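Local coordinates for protein OBCA, Oxalate Biosynthetic Component A (PDB 4NNA) that pairs an N-terminal domain with a TIM-barrel-type domain that holds a magnesium ion, and probably acts as an enzyme in a biosynthetic pathway, at residues L64-A69 / A108-A113; V132-T137 / W191-A196; P199-T204 / H226-S231. All blocks are in the same frame, centred on the assembly; numbering follows the deposited sequence.

Contact 1: L64-A69 / A108-A113; sequences LQVGHA and AAPNAA
Leu64 reaches from strand 62-66 to two alanine methyls of the loop 108-113, one with each branch. Its CB already points at the loop, and with CG anti to the backbone N (chi1 172°) the fork is carried out to those methyls. There CD1 meets Ala108 CB at 3.6 Å, while CD2 goes to Ala113 CB, also at 3.6 Å. Two residues on, Val66 faces the same way, its CG2 lying 4.0 Å from Ala108 CB. Val66 CG1 lies 3.9 Å from Pro110 CG, the two side chains meeting obliquely. Together Leu64 and Val66 give the loop an apolar surface, and the small alanines let its backbone come close. The strand itself is the middle one of a three-stranded antiparallel sheet. A type II turn from Ala109 to Ala112 shapes the loop. Pro110 suits its second position, Asn111 takes the positive phi of the third (69°), and Ala112 N closes the turn on Ala109 O at 3.2 Å. The polar link is indirect: one water donates to Gln65 O at 2.9 Å and also to Ala108 O, over a distance so short that its exact length is doubtful. With methyl and ring contacts doing most of the work, the fit depends on shape more than on bond direction.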
ATOM      1  N   LEU A  64      -6.379 -25.410  -5.340  1.00 24.48           N
ATOM      2  CA  LEU A  64      -6.024 -25.696  -6.723  1.00 25.46           C
ATOM      3  C   LEU A  64      -4.501 -25.726  -6.792  1.00 25.47           C
ATOM      4  O   LEU A  64      -3.850 -24.732  -6.467  1.00 24.91           O
ATOM      5  CB  LEU A  64      -6.582 -24.610  -7.644  1.00 24.31           C
ATOM      6  CG  LEU A  64      -6.153 -24.617  -9.116  1.00 26.54           C
ATOM      7  CD1 LEU A  64      -6.546 -25.929  -9.761  1.00 25.26           C
ATOM      8  CD2 LEU A  64      -6.759 -23.434  -9.881  1.00 22.61           C
ATOM      9  N   GLN A  65      -3.934 -26.864  -7.183  1.00 25.64           N
ATOM     10  CA  GLN A  65      -2.476 -26.995  -7.269  1.00 28.70           C
ATOM     11  C   GLN A  65      -2.042 -27.676  -8.559  1.00 30.07           C
ATOM     12  O   GLN A  65      -2.651 -28.659  -9.006  1.00 28.60           O
ATOM     13  CB  GLN A  65      -1.892 -27.730  -6.052  1.00 27.83           C
ATOM     14  CG  GLN A  65      -2.212 -29.223  -5.991  1.00 31.59           C
ATOM     15  CD  GLN A  65      -1.685 -29.889  -4.724  1.00 31.74           C
ATOM     16  OE1 GLN A  65      -0.482 -30.080  -4.567  1.00 33.90           O
ATOM     17  NE2 GLN A  65      -2.590 -30.248  -3.818  1.00 28.70           N
ATOM     18  N   VAL A  66      -1.006 -27.114  -9.173  1.00 29.49           N
ATOM     19  CA  VAL A  66      -0.453 -27.631 -10.414  1.00 30.71           C
ATOM     20  C   VAL A  66       1.058 -27.593 -10.280  1.00 30.01           C
ATOM     21  O   VAL A  66       1.607 -26.568  -9.875  1.00 27.11           O
ATOM     22  CB  VAL A  66      -0.850 -26.763 -11.634  1.00 30.70           C
ATOM     23  CG1 VAL A  66      -0.346 -27.394 -12.932  1.00 31.66           C
ATOM     24  CG2 VAL A  66      -2.353 -26.565 -11.695  1.00 32.10           C
ATOM     25  N   GLY A  67       1.712 -28.716 -10.589  1.00 31.96           N
ATOM     26  CA  GLY A  67       3.166 -28.809 -10.648  1.00 32.87           C
ATOM     27  C   GLY A  67       3.906 -28.314  -9.419  1.00 29.13           C
ATOM     28  O   GLY A  67       5.074 -27.911  -9.500  1.00 37.21           O
ATOM     29  N   HIS A  68       3.238 -28.346  -8.273  1.00 30.46           N
ATOM     30  CA  HIS A  68       3.747 -27.623  -7.108  1.00 39.02           C
ATOM     31  C   HIS A  68       4.431 -28.519  -6.088  1.00 43.46           C
ATOM     32  O   HIS A  68       5.574 -28.280  -5.709  1.00 43.58           O
ATOM     33  CB  HIS A  68       2.645 -26.797  -6.424  1.00 34.25           C
ATOM     34  CG  HIS A  68       3.139 -25.990  -5.259  1.00 37.39           C
ATOM     35  ND1 HIS A  68       3.729 -24.755  -5.410  1.00 33.84           N
ATOM     36  CD2 HIS A  68       3.143 -26.250  -3.928  1.00 40.25           C
ATOM     37  CE1 HIS A  68       4.078 -24.286  -4.222  1.00 33.30           C
ATOM     38  NE2 HIS A  68       3.736 -25.173  -3.308  1.00 38.18           N
ATOM     39  N   ALA A  69       3.730 -29.558  -5.649  1.00 43.10           N
ATOM     40  CA  ALA A  69       4.223 -30.378  -4.551  1.00 44.08           C
ATOM     41  C   ALA A  69       5.261 -31.414  -4.973  1.00 48.29           C
ATOM     42  O   ALA A  69       5.204 -31.964  -6.078  1.00 45.76           O
ATOM     43  CB  ALA A  69       3.070 -31.051  -3.828  1.00 41.30           C
ATOM     44  N   ALA A 108      -5.801 -31.131 -12.107  1.00 37.37           N
ATOM     45  CA  ALA A 108      -5.848 -29.895 -12.880  1.00 39.94           C
ATOM     46  C   ALA A 108      -4.720 -29.852 -13.905  1.00 39.52           C
ATOM     47  O   ALA A 108      -3.543 -29.863 -13.544  1.00 37.83           O
ATOM     48  CB  ALA A 108      -5.777 -28.681 -11.957  1.00 35.72           C
ATOM     49  N   ALA A 109      -5.083 -29.812 -15.186  1.00 41.25           N
ATOM     50  CA  ALA A 109      -4.100 -29.701 -16.263  1.00 39.39           C
ATOM     51  C   ALA A 109      -3.567 -28.272 -16.326  1.00 39.10           C
ATOM     52  O   ALA A 109      -4.319 -27.327 -16.098  1.00 39.24           O
ATOM     53  CB  ALA A 109      -4.729 -30.095 -17.591  1.00 37.17           C
ATOM     54  N   PRO A 110      -2.268 -28.108 -16.635  1.00 40.95           N
ATOM     55  CA  PRO A 110      -1.674 -26.763 -16.644  1.00 41.53           C
ATOM     56  C   PRO A 110      -2.336 -25.859 -17.683  1.00 40.72           C
ATOM     57  O   PRO A 110      -2.725 -26.353 -18.751  1.00 36.43           O
ATOM     58  CB  PRO A 110      -0.214 -27.024 -17.033  1.00 39.20           C
ATOM     59  CG  PRO A 110       0.038 -28.457 -16.661  1.00 42.01           C
ATOM     60  CD  PRO A 110      -1.270 -29.153 -16.932  1.00 43.68           C
ATOM     61  N   ASN A 111      -2.465 -24.572 -17.352  1.00 39.32           N
ATOM     62  CA  ASN A 111      -3.076 -23.565 -18.230  1.00 39.16           C
ATOM     63  C   ASN A 111      -4.585 -23.724 -18.451  1.00 39.69           C
ATOM     64  O   ASN A 111      -5.198 -22.948 -19.193  1.00 38.84           O
ATOM     65  CB  ASN A 111      -2.344 -23.503 -19.576  1.00 36.24           C
ATOM     66  CG  ASN A 111      -0.843 -23.564 -19.418  1.00 41.80           C
ATOM     67  OD1 ASN A 111      -0.259 -22.772 -18.678  1.00 39.14           O
ATOM     68  ND2 ASN A 111      -0.208 -24.519 -20.093  1.00 37.93           N
ATOM     69  N   ALA A 112      -5.184 -24.724 -17.809  1.00 35.59           N
ATOM     70  CA  ALA A 112      -6.617 -24.963 -17.967  1.00 39.73           C
ATOM     71  C   ALA A 112      -7.465 -24.112 -17.021  1.00 36.09           C
ATOM     72  O   ALA A 112      -8.591 -23.745 -17.350  1.00 38.82           O
ATOM     73  CB  ALA A 112      -6.942 -26.452 -17.809  1.00 34.43           C
ATOM     74  N   ALA A 113      -6.925 -23.792 -15.849  1.00 37.99           N
ATOM     75  CA  ALA A 113      -7.673 -23.017 -14.856  1.00 36.37           C
ATOM     76  C   ALA A 113      -7.894 -21.552 -15.239  1.00 34.48           C
ATOM     77  O   ALA A 113      -6.960 -20.831 -15.599  1.00 34.47           O
ATOM     78  CB  ALA A 113      -7.015 -23.109 -13.496  1.00 33.25           C
TER
HETATM   79  O   HOH W   1      -2.647 -30.412 -11.271  1.00 35.75           O

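Contact 2: V132-T137 / W191-A196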
ATOM      1  N   VAL A 132     -12.351 -12.197  -6.755  1.00 21.33           N
ATOM      2  CA  VAL A 132     -11.396 -11.511  -7.616  1.00 23.56           C
ATOM      3  C   VAL A 132     -10.256 -10.921  -6.784  1.00 22.06           C
ATOM      4  O   VAL A 132      -9.082 -11.107  -7.118  1.00 20.87           O
ATOM      5  CB  VAL A 132     -12.073 -10.418  -8.478  1.00 23.74           C
ATOM      6  CG1 VAL A 132     -11.036  -9.565  -9.194  1.00 22.51           C
ATOM      7  CG2 VAL A 132     -13.007 -11.059  -9.502  1.00 23.83           C
ATOM      8  N   LEU A 133     -10.600 -10.238  -5.693  1.00 21.72           N
ATOM      9  CA  LEU A 133      -9.580  -9.648  -4.824  1.00 22.22           C
ATOM     10  C   LEU A 133      -8.598 -10.702  -4.316  1.00 21.89           C
ATOM     11  O   LEU A 133      -7.387 -10.475  -4.289  1.00 22.84           O
ATOM     12  CB  LEU A 133     -10.230  -8.888  -3.658  1.00 23.82           C
ATOM     13  CG  LEU A 133     -10.831  -7.515  -3.992  1.00 26.25           C
ATOM     14  CD1 LEU A 133     -11.607  -6.940  -2.819  1.00 24.40           C
ATOM     15  CD2 LEU A 133      -9.726  -6.568  -4.395  1.00 22.99           C
ATOM     16  N   GLN A 134      -9.111 -11.864  -3.927  1.00 22.51           N
ATOM     17  CA  GLN A 134      -8.240 -12.916  -3.409  1.00 21.89           C
ATOM     18  C   GLN A 134      -7.338 -13.509  -4.498  1.00 24.55           C
ATOM     19  O   GLN A 134      -6.126 -13.664  -4.302  1.00 22.97           O
ATOM     20  CB  GLN A 134      -9.062 -14.033  -2.761  1.00 22.69           C
ATOM     21  CG  GLN A 134      -8.187 -15.049  -2.034  1.00 21.14           C
ATOM     22  CD  GLN A 134      -7.362 -14.403  -0.923  1.00 25.71           C
ATOM     23  OE1 GLN A 134      -7.906 -13.942   0.080  1.00 26.05           O
ATOM     24  NE2 GLN A 134      -6.053 -14.344  -1.115  1.00 23.37           N
ATOM     25  N   LEU A 135      -7.927 -13.857  -5.640  1.00 20.90           N
ATOM     26  CA  LEU A 135      -7.139 -14.460  -6.707  1.00 20.70           C
ATOM     27  C   LEU A 135      -6.128 -13.481  -7.329  1.00 21.99           C
ATOM     28  O   LEU A 135      -5.018 -13.885  -7.680  1.00 21.08           O
ATOM     29  CB  LEU A 135      -8.035 -15.110  -7.762  1.00 19.63           C
ATOM     30  CG  LEU A 135      -8.868 -16.287  -7.240  1.00 23.88           C
ATOM     31  CD1 LEU A 135      -9.726 -16.864  -8.341  1.00 26.57           C
ATOM     32  CD2 LEU A 135      -7.971 -17.376  -6.630  1.00 22.40           C
ATOM     33  N   THR A 136      -6.485 -12.203  -7.453  1.00 20.63           N
ATOM     34  CA  THR A 136      -5.520 -11.240  -7.988  1.00 18.77           C
ATOM     35  C   THR A 136      -4.411 -10.917  -6.969  1.00 19.95           C
ATOM     36  O   THR A 136      -3.353 -10.427  -7.346  1.00 20.73           O
ATOM     37  CB  THR A 136      -6.185  -9.953  -8.558  1.00 21.21           C
ATOM     38  OG1 THR A 136      -6.946  -9.282  -7.540  1.00 21.90           O
ATOM     39  CG2 THR A 136      -7.093 -10.291  -9.739  1.00 21.12           C
ATOM     40  N   THR A 137      -4.655 -11.210  -5.689  1.00 18.15           N
ATOM     41  CA  THR A 137      -3.603 -11.149  -4.670  1.00 20.24           C
ATOM     42  C   THR A 137      -2.606 -12.290  -4.928  1.00 22.68           C
ATOM     43  O   THR A 137      -1.401 -12.143  -4.713  1.00 20.14           O
ATOM     44  CB  THR A 137      -4.181 -11.311  -3.248  1.00 22.10           C
ATOM     45  OG1 THR A 137      -5.178 -10.311  -3.006  1.00 20.03           O
ATOM     46  CG2 THR A 137      -3.092 -11.192  -2.194  1.00 21.05           C
ATOM     47  N   TRP A 191      -3.900 -20.806   6.601  1.00 27.64           N
ATOM     48  CA  TRP A 191      -4.157 -20.078   5.361  1.00 28.80           C
ATOM     49  C   TRP A 191      -3.402 -18.747   5.283  1.00 29.02           C
ATOM     50  O   TRP A 191      -3.482 -17.922   6.196  1.00 29.69           O
ATOM     51  CB  TRP A 191      -5.655 -19.798   5.245  1.00 28.55           C
ATOM     52  CG  TRP A 191      -6.063 -18.953   4.080  1.00 25.96           C
ATOM     53  CD1 TRP A 191      -5.566 -19.003   2.807  1.00 30.03           C
ATOM     54  CD2 TRP A 191      -7.059 -17.924   4.083  1.00 29.26           C
ATOM     55  NE1 TRP A 191      -6.202 -18.072   2.015  1.00 25.66           N
ATOM     56  CE2 TRP A 191      -7.118 -17.393   2.775  1.00 27.28           C
ATOM     57  CE3 TRP A 191      -7.904 -17.396   5.063  1.00 30.03           C
ATOM     58  CZ2 TRP A 191      -7.995 -16.362   2.425  1.00 27.52           C
ATOM     59  CZ3 TRP A 191      -8.770 -16.370   4.712  1.00 32.40           C
ATOM     60  CH2 TRP A 191      -8.807 -15.863   3.405  1.00 29.09           C
ATOM     61  N   GLN A 192      -2.683 -18.541   4.181  1.00 27.48           N
ATOM     62  CA  GLN A 192      -2.067 -17.242   3.905  1.00 27.56           C
ATOM     63  C   GLN A 192      -2.966 -16.443   2.973  1.00 27.37           C
ATOM     64  O   GLN A 192      -2.911 -16.597   1.749  1.00 28.58           O
ATOM     65  CB  GLN A 192      -0.678 -17.407   3.284  1.00 26.73           C
ATOM     66  CG  GLN A 192       0.014 -16.084   2.896  1.00 27.00           C
ATOM     67  CD  GLN A 192       0.033 -15.057   4.028  1.00 28.76           C
ATOM     68  OE1 GLN A 192      -0.927 -14.317   4.218  1.00 28.38           O
ATOM     69  NE2 GLN A 192       1.133 -15.003   4.771  1.00 26.63           N
ATOM     70  N   ALA A 193      -3.797 -15.594   3.561  1.00 26.81           N
ATOM     71  CA  ALA A 193      -4.734 -14.781   2.803  1.00 28.48           C
ATOM     72  C   ALA A 193      -4.035 -13.678   2.020  1.00 27.45           C
ATOM     73  O   ALA A 193      -4.553 -13.200   1.011  1.00 27.87           O
ATOM     74  CB  ALA A 193      -5.748 -14.166   3.744  1.00 28.63           C
ATOM     75  N   GLY A 194      -2.869 -13.257   2.502  1.00 26.28           N
ATOM     76  CA  GLY A 194      -2.188 -12.113   1.918  1.00 28.14           C
ATOM     77  C   GLY A 194      -2.937 -10.810   2.159  1.00 26.18           C
ATOM     78  O   GLY A 194      -3.003  -9.947   1.275  1.00 23.53           O
ATOM     79  N   LYS A 195      -3.515 -10.666   3.348  1.00 25.14           N
ATOM     80  CA  LYS A 195      -4.174  -9.414   3.700  1.00 25.39           C
ATOM     81  C   LYS A 195      -3.117  -8.338   3.761  1.00 26.44           C
ATOM     82  O   LYS A 195      -2.035  -8.556   4.317  1.00 23.76           O
ATOM     83  CB  LYS A 195      -4.893  -9.516   5.044  1.00 31.76           C
ATOM     84  CG  LYS A 195      -6.350  -9.947   4.929  1.00 40.30           C
ATOM     85  CD  LYS A 195      -7.081  -9.761   6.259  1.00 50.25           C
ATOM     86  CE  LYS A 195      -8.453 -10.441   6.248  1.00 56.11           C
ATOM     87  NZ  LYS A 195      -8.984 -10.697   7.626  1.00 60.39           N
ATOM     88  N   ALA A 196      -3.425  -7.189   3.163  1.00 23.27           N
ATOM     89  CA  ALA A 196      -2.471  -6.098   3.001  1.00 22.78           C
ATOM     90  C   ALA A 196      -1.196  -6.549   2.278  1.00 24.28           C
ATOM     91  O   ALA A 196      -0.107  -6.023   2.533  1.00 23.79           O
ATOM     92  CB  ALA A 196      -2.141  -5.454   4.357  1.00 25.17           C
TER
HETATM   93  O   HOH W   2      -6.758 -11.565   0.907  1.00 30.38           O
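Gln134 gives Ala193 the direct hydrogen bond of this contact, from NE2 to the backbone O at 2.8 Å, nearly straight at 172°. The acceptor lies in the plane of the Gln134 amide, but the N-H comes in tilted from the carbonyl plane of Ala193. A bend at chi2 (60°) after an extended first torsion brings the amide round to the loop. A water completes a small ring by donating both to Gln134 OE1 and to Ala193 O, so the buried carbonyl is gripped twice; glutamine suits the place because one end donates while the other accepts. Within the loop, Gly194 N bonds to Gln192 OE1 at 2.8 Å. On the helix Thr137 OG1 folds back to Leu133 O at 2.6 Å and is also hydrogen-bonded to NZ of the modified residue MLY at position 491, leaving the threonine methyl for the loop.

These bonds tie the last turns of helix 125-137, of the N-terminal domain, to the loop that follows strand 189-191 and leads on toward helix 205-218 of the TIM-barrel-type part.

Van der Waals contacts fill in the rest. Thr137 CG2 sits 3.7 Å from Gly194 O, an approach helped by the missing side chain of the glycine, whose positive phi also suits it. Gln134 OE1 comes to the edge of the Trp191 indole near its plane, 3.4 Å from CZ2, the amide and ring planes being 65° apart. Ala193 CB lies over one face of that ring, toward the rim, while the indole NE1 is hydrogen-bonded to Tyr138 OH.

Contact 3: P199-T204 / H226-S231. With MG (magnesium ion), chain B.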
ATOM      1  N   PRO A 199       1.481  -9.151  -4.753  1.00 22.21           N
ATOM      2  CA  PRO A 199       2.587  -9.841  -5.423  1.00 19.29           C
ATOM      3  C   PRO A 199       3.480  -8.865  -6.203  1.00 22.39           C
ATOM      4  O   PRO A 199       4.501  -9.280  -6.752  1.00 23.07           O
ATOM      5  CB  PRO A 199       1.868 -10.807  -6.371  1.00 22.08           C
ATOM      6  CG  PRO A 199       0.527 -10.145  -6.638  1.00 22.81           C
ATOM      7  CD  PRO A 199       0.170  -9.460  -5.352  1.00 20.77           C
ATOM      8  N   TYR A 200       3.119  -7.581  -6.217  1.00 23.19           N
ATOM      9  CA  TYR A 200       3.855  -6.571  -6.977  1.00 21.09           C
ATOM     10  C   TYR A 200       4.507  -5.507  -6.094  1.00 21.40           C
ATOM     11  O   TYR A 200       4.999  -4.496  -6.602  1.00 24.95           O
ATOM     12  CB  TYR A 200       2.904  -5.892  -7.972  1.00 22.07           C
ATOM     13  CG  TYR A 200       2.080  -6.889  -8.744  1.00 23.73           C
ATOM     14  CD1 TYR A 200       2.678  -7.759  -9.646  1.00 24.13           C
ATOM     15  CD2 TYR A 200       0.713  -6.989  -8.541  1.00 21.30           C
ATOM     16  CE1 TYR A 200       1.923  -8.688 -10.345  1.00 26.32           C
ATOM     17  CE2 TYR A 200      -0.048  -7.906  -9.236  1.00 23.12           C
ATOM     18  CZ  TYR A 200       0.560  -8.751 -10.134  1.00 24.30           C
ATOM     19  OH  TYR A 200      -0.203  -9.673 -10.823  1.00 24.71           O
ATOM     20  N   LEU A 201       4.484  -5.708  -4.777  1.00 20.38           N
ATOM     21  CA  LEU A 201       5.185  -4.793  -3.872  1.00 20.24           C
ATOM     22  C   LEU A 201       6.689  -4.921  -4.029  1.00 20.08           C
ATOM     23  O   LEU A 201       7.245  -5.998  -3.837  1.00 20.84           O
ATOM     24  CB  LEU A 201       4.836  -5.062  -2.410  1.00 18.74           C
ATOM     25  CG  LEU A 201       5.247  -3.916  -1.484  1.00 20.00           C
ATOM     26  CD1 LEU A 201       4.380  -2.705  -1.749  1.00 17.80           C
ATOM     27  CD2 LEU A 201       5.147  -4.328  -0.033  1.00 19.75           C
ATOM     28  N   PRO A 202       7.360  -3.812  -4.369  1.00 21.49           N
ATOM     29  CA  PRO A 202       8.823  -3.831  -4.478  1.00 21.58           C
ATOM     30  C   PRO A 202       9.463  -3.600  -3.112  1.00 24.65           C
ATOM     31  O   PRO A 202       9.127  -2.614  -2.447  1.00 19.97           O
ATOM     32  CB  PRO A 202       9.117  -2.656  -5.423  1.00 20.91           C
ATOM     33  CG  PRO A 202       7.980  -1.674  -5.179  1.00 22.45           C
ATOM     34  CD  PRO A 202       6.780  -2.502  -4.725  1.00 19.48           C
ATOM     35  N   ILE A 203      10.348  -4.504  -2.695  1.00 19.59           N
ATOM     36  CA  ILE A 203      10.989  -4.393  -1.389  1.00 23.45           C
ATOM     37  C   ILE A 203      12.513  -4.537  -1.435  1.00 23.85           C
ATOM     38  O   ILE A 203      13.173  -4.558  -0.393  1.00 28.40           O
ATOM     39  CB  ILE A 203      10.412  -5.412  -0.365  1.00 23.99           C
ATOM     40  CG1 ILE A 203      10.580  -6.854  -0.852  1.00 25.16           C
ATOM     41  CG2 ILE A 203       8.942  -5.102  -0.060  1.00 23.42           C
ATOM     42  CD1 ILE A 203      10.113  -7.893   0.190  1.00 24.93           C
ATOM     43  N   THR A 204      13.068  -4.633  -2.641  1.00 21.40           N
ATOM     44  CA  THR A 204      14.512  -4.677  -2.822  1.00 23.48           C
ATOM     45  C   THR A 204      14.945  -3.442  -3.591  1.00 22.09           C
ATOM     46  O   THR A 204      14.133  -2.852  -4.288  1.00 20.00           O
ATOM     47  CB  THR A 204      14.931  -5.920  -3.624  1.00 21.33           C
ATOM     48  OG1 THR A 204      14.346  -5.862  -4.928  1.00 21.83           O
ATOM     49  CG2 THR A 204      14.483  -7.193  -2.916  1.00 24.26           C
ATOM     50  N   HIS A 226      10.217   4.296   0.542  1.00 19.88           N
ATOM     51  CA  HIS A 226      10.590   3.665   1.806  1.00 21.35           C
ATOM     52  C   HIS A 226      11.564   2.556   1.424  1.00 23.25           C
ATOM     53  O   HIS A 226      11.598   2.139   0.267  1.00 19.95           O
ATOM     54  CB  HIS A 226       9.378   3.010   2.482  1.00 18.25           C
ATOM     55  CG  HIS A 226       8.429   3.972   3.124  1.00 22.28           C
ATOM     56  ND1 HIS A 226       8.121   3.928   4.469  1.00 25.19           N
ATOM     57  CD2 HIS A 226       7.704   4.998   2.610  1.00 19.32           C
ATOM     58  CE1 HIS A 226       7.262   4.888   4.758  1.00 20.07           C
ATOM     59  NE2 HIS A 226       6.991   5.550   3.646  1.00 21.86           N
ATOM     60  N   THR A 227      12.338   2.081   2.397  1.00 21.52           N
ATOM     61  CA  THR A 227      13.074   0.832   2.265  1.00 23.54           C
ATOM     62  C   THR A 227      12.614  -0.151   3.333  1.00 23.88           C
ATOM     63  O   THR A 227      11.922   0.236   4.284  1.00 23.40           O
ATOM     64  CB  THR A 227      14.590   1.042   2.376  1.00 22.82           C
ATOM     65  OG1 THR A 227      14.872   1.843   3.530  1.00 19.93           O
ATOM     66  CG2 THR A 227      15.105   1.744   1.126  1.00 20.01           C
ATOM     67  N   ARG A 228      12.995  -1.419   3.165  1.00 23.47           N
ATOM     68  CA  ARG A 228      12.571  -2.491   4.063  1.00 24.19           C
ATOM     69  C   ARG A 228      13.758  -3.362   4.486  1.00 26.85           C
ATOM     70  O   ARG A 228      14.683  -3.595   3.710  1.00 25.94           O
ATOM     71  CB  ARG A 228      11.519  -3.372   3.382  1.00 22.00           C
ATOM     72  CG  ARG A 228      10.285  -2.633   2.908  1.00 24.35           C
ATOM     73  CD  ARG A 228       9.486  -2.026   4.078  1.00 21.24           C
ATOM     74  NE  ARG A 228       8.161  -1.597   3.631  1.00 21.85           N
ATOM     75  CZ  ARG A 228       7.103  -2.405   3.571  1.00 22.22           C
ATOM     76  NH1 ARG A 228       7.203  -3.684   3.942  1.00 23.03           N
ATOM     77  NH2 ARG A 228       5.939  -1.944   3.141  1.00 20.97           N
ATOM     78  N   ASP A 229      13.730  -3.840   5.722  1.00 27.45           N
ATOM     79  CA  ASP A 229      14.813  -4.683   6.223  1.00 28.35           C
ATOM     80  C   ASP A 229      14.407  -6.140   6.056  1.00 28.57           C
ATOM     81  O   ASP A 229      13.451  -6.598   6.680  1.00 27.48           O
ATOM     82  CB  ASP A 229      15.102  -4.334   7.688  1.00 31.56           C
ATOM     83  CG  ASP A 229      16.031  -5.329   8.378  1.00 31.87           C
ATOM     84  OD1 ASP A 229      16.763  -6.066   7.695  1.00 30.64           O
ATOM     85  OD2 ASP A 229      16.035  -5.345   9.626  1.00 33.50           O
ATOM     86  N   LEU A 230      15.117  -6.855   5.189  1.00 25.76           N
ATOM     87  CA  LEU A 230      14.780  -8.248   4.897  1.00 30.65           C
ATOM     88  C   LEU A 230      15.763  -9.206   5.553  1.00 30.35           C
ATOM     89  O   LEU A 230      15.833 -10.375   5.177  1.00 34.65           O
ATOM     90  CB  LEU A 230      14.775  -8.502   3.390  1.00 30.20           C
ATOM     91  CG  LEU A 230      14.028  -7.528   2.479  1.00 29.32           C
ATOM     92  CD1 LEU A 230      14.005  -8.056   1.045  1.00 27.87           C
ATOM     93  CD2 LEU A 230      12.625  -7.296   2.971  1.00 27.38           C
ATOM     94  N   SER A 231      16.517  -8.718   6.532  1.00 28.01           N
ATOM     95  CA  SER A 231      17.565  -9.523   7.151  1.00 32.17           C
ATOM     96  C   SER A 231      17.042 -10.749   7.919  1.00 33.17           C
ATOM     97  O   SER A 231      17.794 -11.694   8.135  1.00 33.78           O
ATOM     98  CB  SER A 231      18.436  -8.654   8.070  1.00 28.50           C
ATOM     99  OG  SER A 231      17.677  -8.158   9.160  1.00 34.06           O
TER
HETATM  100 MG    MG B 601       5.508   7.173   3.488  1.00 19.14          MG
HETATM  101  O   HOH W   3      14.382  -1.931   0.666  1.00 25.89           O
HETATM  102  O   HOH W   4       6.471   8.876   5.132  1.00 27.35           O
HETATM  103  O   HOH W   5       4.575   6.231   5.422  1.00 27.81           O
HETATM  104  O   HOH W   6       4.132   8.739   3.776  1.00 28.68           O
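The Arg228 guanidinium is approached by Leu201 CD2, 4.0 Å from NH2 and oblique to the group. Its N-H groups turn to backbone carbonyls elsewhere: NE to Gly14, NH2 to Pro17 and NH1 to Gln249. Three such partners fix the rotation of the flat group and satisfy its buried end. The His226 imidazole binds the magnesium ion through NE2 at 2.2 Å, while ND1 is held by Asn251 OD1. Pro199 CG lies toward the rim of one face of the neighbouring Tyr200 ring, within the loop itself.

Strand 222-229 belongs to the TIM-type barrel; its far end, after a break, pairs antiparallel with 250-251. His224, Glu475 and three waters complete the metal's shell at the C-terminal ends of the barrel strands. Loop 199-204 enters helix 205-218, with Thr204 as N-cap, OG1 bonded to Ala207 N.

Between loop 199-204 and the end of the strand with the turn after it, the packing is aliphatic. Ile203 CG1 stands between the backbone N and the carbonyl carbon (chi1 59°), which sends CD1 to Leu230 CD2 at 3.8 Å while CG2 is turned to Arg228 CG. Thr204 CG2 touches Leu230 CD1. A water accepts from Arg228 N and lies 3.1 Å from Ile203 O. An Asx turn shapes the chain directly after the strand: Asp229 OD1 takes Ser231 N, and Ser231 OG too, with Leu230 between.

The three contacts lie in series along the chain, at decreasing distance from the chain's centre. Contact 1 is peripheral, its centre about 30 Å from that of the chain, and comes no closer than about 7 Å between nearest atoms to contact 2. Contact 2, centred about 18 Å from each of the others, joins the N-terminal domain to the TIM-barrel-type part and touches contact 3 directly: Thr137 O lies 3.2 Å from Pro199 CD. Contact 3 alone contains a magnesium ligand, His226. The centres of contacts 1 and 3 are about 29 Å apart; both segments of contact 1 lie in the N-terminal domain, far from the magnesium ion.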